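Long-range contacts in Rio2 kinase (Chaetomium thermophilum, PDB 4GYI), which probably phosphorylates protein serines and threonines with ATP and magnesium, and acts through its ATPase activity in maturation of the pre-40S ribosomal subunit: residues Leu85-His90 with Ala182-Thr187; Arg18-Val23 with Ile38-Leu44. All coordinates share one frame; numbering follows the deposited sequence.

Contact 1: Leu85-His90 with Ala182-Thr187. With EDO (1,2-ethanediol), chain E.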
loop_
_atom_site.group_PDB
_atom_site.type_symbol
_atom_site.label_atom_id
_atom_site.label_comp_id
_atom_site.label_asym_id
_atom_site.label_seq_id
_atom_site.Cartn_x
_atom_site.Cartn_y
_atom_site.Cartn_z
ATOM N N LEU A 85 2.049 -7.787 14.370
ATOM C CA LEU A 85 2.088 -6.539 15.124
ATOM C C LEU A 85 1.150 -5.498 14.531
ATOM O O LEU A 85 0.455 -4.810 15.265
ATOM C CB LEU A 85 3.509 -5.984 15.191
ATOM C CG LEU A 85 4.428 -6.715 16.160
ATOM C CD1 LEU A 85 5.866 -6.279 15.963
ATOM C CD2 LEU A 85 3.977 -6.474 17.603
ATOM N N ALA A 86 1.132 -5.388 13.203
ATOM C CA ALA A 86 0.208 -4.469 12.543
ATOM C C ALA A 86 -1.242 -4.822 12.847
ATOM O O ALA A 86 -2.033 -3.956 13.169
ATOM C CB ALA A 86 0.439 -4.461 11.028
ATOM N N LEU A 87 -1.591 -6.098 12.714
ATOM C CA LEU A 87 -2.960 -6.546 12.973
ATOM C C LEU A 87 -3.383 -6.272 14.411
ATOM O O LEU A 87 -4.509 -5.854 14.670
ATOM C CB LEU A 87 -3.113 -8.038 12.684
ATOM C CG LEU A 87 -3.405 -8.439 11.241
ATOM C CD1 LEU A 87 -3.321 -9.949 11.092
ATOM C CD2 LEU A 87 -4.780 -7.929 10.830
ATOM N N HIS A 88 -2.468 -6.520 15.339
ATOM C CA HIS A 88 -2.711 -6.301 16.757
ATOM C C HIS A 88 -3.063 -4.839 17.023
ATOM O O HIS A 88 -3.997 -4.519 17.769
ATOM C CB HIS A 88 -1.464 -6.693 17.542
ATOM C CG HIS A 88 -1.707 -6.870 19.003
ATOM N ND1 HIS A 88 -2.494 -7.884 19.507
ATOM C CD2 HIS A 88 -1.279 -6.157 20.069
ATOM C CE1 HIS A 88 -2.535 -7.793 20.823
ATOM N NE2 HIS A 88 -1.805 -6.755 21.190
ATOM N N THR A 89 -2.312 -3.949 16.389
ATOM C CA THR A 89 -2.560 -2.526 16.512
ATOM C C THR A 89 -3.932 -2.173 15.937
ATOM O O THR A 89 -4.688 -1.421 16.555
ATOM C CB THR A 89 -1.447 -1.717 15.823
ATOM O OG1 THR A 89 -0.219 -1.947 16.511
ATOM C CG2 THR A 89 -1.747 -0.224 15.830
ATOM N N HIS A 90 -4.264 -2.724 14.772
ATOM C CA HIS A 90 -5.584 -2.467 14.191
ATOM C C HIS A 90 -6.706 -3.029 15.080
ATOM O O HIS A 90 -7.760 -2.419 15.210
ATOM C CB HIS A 90 -5.709 -3.062 12.789
ATOM C CG HIS A 90 -4.843 -2.404 11.764
ATOM N ND1 HIS A 90 -4.858 -1.044 11.540
ATOM C CD2 HIS A 90 -3.953 -2.923 10.884
ATOM C CE1 HIS A 90 -4.003 -0.752 10.574
ATOM N NE2 HIS A 90 -3.440 -1.874 10.158
ATOM N N ALA A 182 -7.262 3.724 8.584
ATOM C CA ALA A 182 -6.200 3.671 9.581
ATOM C C ALA A 182 -4.926 3.216 8.920
ATOM O O ALA A 182 -4.960 2.692 7.817
ATOM C CB ALA A 182 -6.572 2.728 10.705
ATOM N N GLN A 183 -3.799 3.399 9.593
ATOM C CA GLN A 183 -2.528 2.985 9.014
ATOM C C GLN A 183 -1.618 2.501 10.125
ATOM O O GLN A 183 -1.472 3.173 11.141
ATOM C CB GLN A 183 -1.888 4.156 8.246
ATOM C CG GLN A 183 -0.596 3.806 7.514
ATOM C CD GLN A 183 0.633 3.900 8.403
ATOM O OE1 GLN A 183 0.797 4.861 9.149
ATOM N NE2 GLN A 183 1.494 2.890 8.337
ATOM N N SER A 184 -1.016 1.334 9.960
ATOM C CA SER A 184 -0.028 0.898 10.940
ATOM C C SER A 184 1.131 0.198 10.261
ATOM O O SER A 184 0.927 -0.749 9.511
ATOM C CB SER A 184 -0.654 -0.014 11.989
ATOM O OG SER A 184 0.333 -0.478 12.905
ATOM N N ARG A 185 2.349 0.676 10.513
ATOM C CA ARG A 185 3.536 0.066 9.924
ATOM C C ARG A 185 3.418 -0.018 8.386
ATOM O O ARG A 185 3.254 1.005 7.712
ATOM C CB ARG A 185 3.799 -1.302 10.568
ATOM C CG ARG A 185 4.078 -1.204 12.050
ATOM C CD ARG A 185 3.813 -2.523 12.745
ATOM N NE ARG A 185 4.197 -2.521 14.158
ATOM C CZ ARG A 185 3.359 -2.277 15.166
ATOM N NH1 ARG A 185 2.084 -1.988 14.935
ATOM N NH2 ARG A 185 3.800 -2.317 16.399
ATOM N N HIS A 186 3.455 -1.231 7.841
ATOM C CA HIS A 186 3.362 -1.428 6.390
ATOM C C HIS A 186 1.928 -1.654 5.880
ATOM O O HIS A 186 1.726 -2.165 4.770
ATOM C CB HIS A 186 4.247 -2.600 5.948
ATOM C CG HIS A 186 3.917 -3.910 6.612
ATOM N ND1 HIS A 186 3.568 -4.013 7.943
ATOM C CD2 HIS A 186 3.918 -5.176 6.130
ATOM C CE1 HIS A 186 3.365 -5.282 8.252
ATOM N NE2 HIS A 186 3.560 -6.009 7.169
ATOM N N THR A 187 0.932 -1.290 6.678
ATOM C CA THR A 187 -0.433 -1.684 6.339
ATOM C C THR A 187 -1.387 -0.512 6.287
ATOM O O THR A 187 -1.175 0.501 6.951
ATOM C CB THR A 187 -0.990 -2.755 7.319
ATOM O OG1 THR A 187 -1.280 -2.152 8.590
ATOM C CG2 THR A 187 0.012 -3.861 7.513
HETATM C C1 EDO E . 4.262 2.397 12.722
HETATM O O1 EDO E . 5.443 2.638 11.935
HETATM C C2 EDO E . 3.118 3.288 12.251
HETATM O O2 EDO E . 3.294 3.642 10.871
#
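Over one face of the Arg185 guanidinium lies Leu85 CB, nearer its margin than its centre, and at its edge sits Thr89 OG1; the His90 ring, in turn, meets Thr187 OG1 and Ala182 CB near its plane, and Thr187 CG2 lies over one face of the His186 ring. These groups join helix 79-92 of the N-terminal winged-helix domain to the hairpin of strands 180-184 and 187-191 at the border of the kinase N-lobe sheet, whose type II' turn runs from Ser184 to Thr187. Arg185 reaches the helix with a straight CG-CD-NE run, and NH1 donates to Thr89 OG1 (2.8 Å, 151° at the hydrogen). NH1 also makes a weak hydrogen bond to Ser184 OG, while NE forms a salt bridge with Glu24 on helix 14-26, so the guanidinium links the hairpin to two helices of the other domain. Ala86 CB packs on Thr187 CG2 at 3.6 Å, and His186 NE2, hydrogen-bonded to Asp83, adds a tie to helix 79-92. The His186 side chain lies about 12 Å from the bound ADP. Thr187 OG1 is held twice: it accepts a hydrogen bond from His90 NE2 at 2.7 Å, nearly in the ring plane, and donates to a lone pair of Ser184 O at 2.8 Å.

Contact 2: Arg18-Val23 with Ile38-Leu44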
loop_
_atom_site.group_PDB
_atom_site.type_symbol
_atom_site.label_atom_id
_atom_site.label_comp_id
_atom_site.label_asym_id
_atom_site.label_seq_id
_atom_site.Cartn_x
_atom_site.Cartn_y
_atom_site.Cartn_z
ATOM N N ARG A 18 4.029 -8.515 24.147
ATOM C CA ARG A 18 4.992 -7.594 24.733
ATOM C C ARG A 18 6.429 -7.898 24.290
ATOM O O ARG A 18 7.211 -6.990 24.026
ATOM C CB ARG A 18 4.873 -7.648 26.258
ATOM C CG ARG A 18 5.577 -6.518 26.971
ATOM C CD ARG A 18 5.358 -6.577 28.490
ATOM N NE ARG A 18 5.853 -5.360 29.127
ATOM C CZ ARG A 18 5.119 -4.265 29.298
ATOM N NH1 ARG A 18 3.853 -4.253 28.901
ATOM N NH2 ARG A 18 5.644 -3.189 29.876
ATOM N N VAL A 19 6.765 -9.181 24.217
ATOM C CA VAL A 19 8.078 -9.619 23.756
ATOM C C VAL A 19 8.239 -9.399 22.244
ATOM O O VAL A 19 9.281 -8.919 21.785
ATOM C CB VAL A 19 8.326 -11.101 24.128
ATOM C CG1 VAL A 19 9.616 -11.613 23.514
ATOM C CG2 VAL A 19 8.380 -11.253 25.634
ATOM N N LEU A 20 7.204 -9.744 21.477
ATOM C CA LEU A 20 7.191 -9.454 20.055
ATOM C C LEU A 20 7.413 -7.959 19.829
ATOM O O LEU A 20 8.252 -7.563 19.023
ATOM C CB LEU A 20 5.877 -9.914 19.406
ATOM C CG LEU A 20 5.867 -9.885 17.878
ATOM C CD1 LEU A 20 7.033 -10.717 17.347
ATOM C CD2 LEU A 20 4.506 -10.377 17.279
ATOM N N THR A 21 6.672 -7.132 20.555
ATOM C CA THR A 21 6.808 -5.681 20.442
ATOM C C THR A 21 8.211 -5.215 20.831
ATOM O O THR A 21 8.774 -4.307 20.215
ATOM C CB THR A 21 5.782 -4.968 21.338
ATOM O OG1 THR A 21 4.454 -5.355 20.949
ATOM C CG2 THR A 21 5.927 -3.451 21.233
ATOM N N ALA A 22 8.771 -5.858 21.851
ATOM C CA ALA A 22 10.123 -5.557 22.315
ATOM C C ALA A 22 11.179 -5.862 21.261
ATOM O O ALA A 22 12.180 -5.154 21.154
ATOM C CB ALA A 22 10.432 -6.325 23.614
ATOM N N VAL A 23 10.978 -6.932 20.502
ATOM C CA VAL A 23 11.912 -7.249 19.423
ATOM C C VAL A 23 11.809 -6.176 18.340
ATOM O O VAL A 23 12.817 -5.713 17.794
ATOM C CB VAL A 23 11.636 -8.631 18.819
ATOM C CG1 VAL A 23 12.504 -8.849 17.590
ATOM C CG2 VAL A 23 11.876 -9.714 19.862
ATOM N N ILE A 38 16.219 -7.985 24.499
ATOM C CA ILE A 38 14.784 -8.260 24.427
ATOM C C ILE A 38 14.257 -8.201 25.849
ATOM O O ILE A 38 13.241 -7.560 26.127
ATOM C CB ILE A 38 14.473 -9.682 23.919
ATOM C CG1 ILE A 38 15.415 -10.097 22.786
ATOM C CG2 ILE A 38 12.986 -9.815 23.548
ATOM C CD1 ILE A 38 15.048 -9.583 21.449
ATOM N N GLU A 39 14.973 -8.880 26.747
ATOM C CA GLU A 39 14.592 -8.960 28.156
ATOM C C GLU A 39 14.439 -7.571 28.758
ATOM O O GLU A 39 13.436 -7.280 29.405
ATOM C CB GLU A 39 15.611 -9.774 28.963
ATOM C CG GLU A 39 15.708 -11.248 28.583
ATOM C CD GLU A 39 16.760 -12.000 29.397
ATOM O OE1 GLU A 39 17.628 -12.662 28.787
ATOM O OE2 GLU A 39 16.718 -11.935 30.646
ATOM N N LYS A 40 15.423 -6.709 28.525
ATOM C CA LYS A 40 15.393 -5.368 29.094
ATOM C C LYS A 40 14.219 -4.553 28.558
ATOM O O LYS A 40 13.438 -4.006 29.326
ATOM C CB LYS A 40 16.713 -4.634 28.837
ATOM C CG LYS A 40 16.603 -3.123 28.970
ATOM C CD LYS A 40 17.946 -2.483 29.285
ATOM C CE LYS A 40 17.860 -0.967 29.195
ATOM N NZ LYS A 40 16.581 -0.457 29.768
ATOM N N ILE A 41 14.090 -4.484 27.238
ATOM C CA ILE A 41 12.988 -3.756 26.619
ATOM C C ILE A 41 11.635 -4.329 27.045
ATOM O O ILE A 41 10.705 -3.577 27.343
ATOM C CB ILE A 41 13.098 -3.776 25.081
ATOM C CG1 ILE A 41 14.401 -3.118 24.637
ATOM C CG2 ILE A 41 11.906 -3.073 24.442
ATOM C CD1 ILE A 41 14.646 -3.237 23.160
ATOM N N ALA A 42 11.536 -5.657 27.101
ATOM C CA ALA A 42 10.277 -6.322 27.472
ATOM C C ALA A 42 9.879 -6.184 28.943
ATOM O O ALA A 42 8.774 -6.596 29.328
ATOM C CB ALA A 42 10.314 -7.800 27.087
ATOM N N ARG A 43 10.772 -5.624 29.761
ATOM C CA ARG A 43 10.526 -5.530 31.202
ATOM C C ARG A 43 9.218 -4.799 31.524
ATOM O O ARG A 43 9.072 -3.600 31.273
ATOM C CB ARG A 43 11.731 -4.927 31.946
ATOM C CG ARG A 43 12.546 -5.975 32.715
ATOM C CD ARG A 43 13.997 -5.557 32.969
ATOM N NE ARG A 43 14.099 -4.254 33.616
ATOM C CZ ARG A 43 15.136 -3.431 33.476
ATOM N NH1 ARG A 43 16.162 -3.774 32.704
ATOM N NH2 ARG A 43 15.149 -2.262 34.105
ATOM N N LEU A 44 8.267 -5.562 32.058
ATOM C CA LEU A 44 6.927 -5.080 32.368
ATOM C C LEU A 44 6.970 -3.980 33.428
ATOM O O LEU A 44 6.696 -2.813 33.133
ATOM C CB LEU A 44 6.054 -6.254 32.831
ATOM C CG LEU A 44 4.674 -6.010 33.452
ATOM C CD1 LEU A 44 3.700 -5.474 32.433
ATOM C CD2 LEU A 44 4.135 -7.290 34.091
#
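Arg18 turns CG away from its own backbone N (chi1 -166°) and keeps its chain stretched out, which carries its guanidinium across to Ala42 and Leu44. The two segments belong to the helical part of the winged-helix (HTH-clan) domain at the N terminus, where helix 14-26 crosses helix 35-42 with segment axes 8.5 Å apart and 115° between their directions. Small residues make this close approach possible: Ala22 and Ala42 face each other, their CB atoms 3.8 Å apart. Ile41 closes over Ala22 from one flank. Its CG2, anti to the backbone N, lies 3.7 Å from Ala22 CB, and its CD1 lies against the Ala22 carbonyl oxygen.

One turn before Ala42, Ile38 spreads two branches over Val19 and Val23. CG2 meets Val19 CG1 at 3.8 Å, the two side chains crossing at about a right angle, while CD1 reaches Val23 CG2 at 3.5 Å. Both valines also look into the domain interior, Val19 onto helix 51-60 and Val23 onto Ile64, so the helix pair forms one wall of a shared apolar core.

At the more exposed end the contact becomes polar. Arg18 NE donates to Ala42 O over 3.2 Å, with 141° at the hydrogen; the oxygen lies almost in the guanidinium plane, but the donor stands well above the carbonyl plane. NE also has a long, weak ion pair with Glu15 of helix 14-26. The edge of the same guanidinium also borders Arg43 O, and Leu44 CD1 sits over the centre of one face, 3.6 Å from Arg18 CZ.

How the contacts relate
From the N terminus, the chain first runs through helix 14-26 and returns in helix 35-42, where contact 2 closes a short loop of 14 residues inside the winged-helix domain. It then passes helix 51-60 and strands 64-68 and 75-77 before helix 79-92 opens contact 1, whose 91-residue loop takes in the first strands of the kinase sheet and helix 149-172. The loops follow one another in series, neither nested nor crossed. Contact 2 ties two helices within one domain; contact 1 docks that domain on the kinase N-lobe. Their centres are 19 Å apart, and helices 14-26 and 79-92 bridge them, Leu85 packing on Leu20 and Thr21.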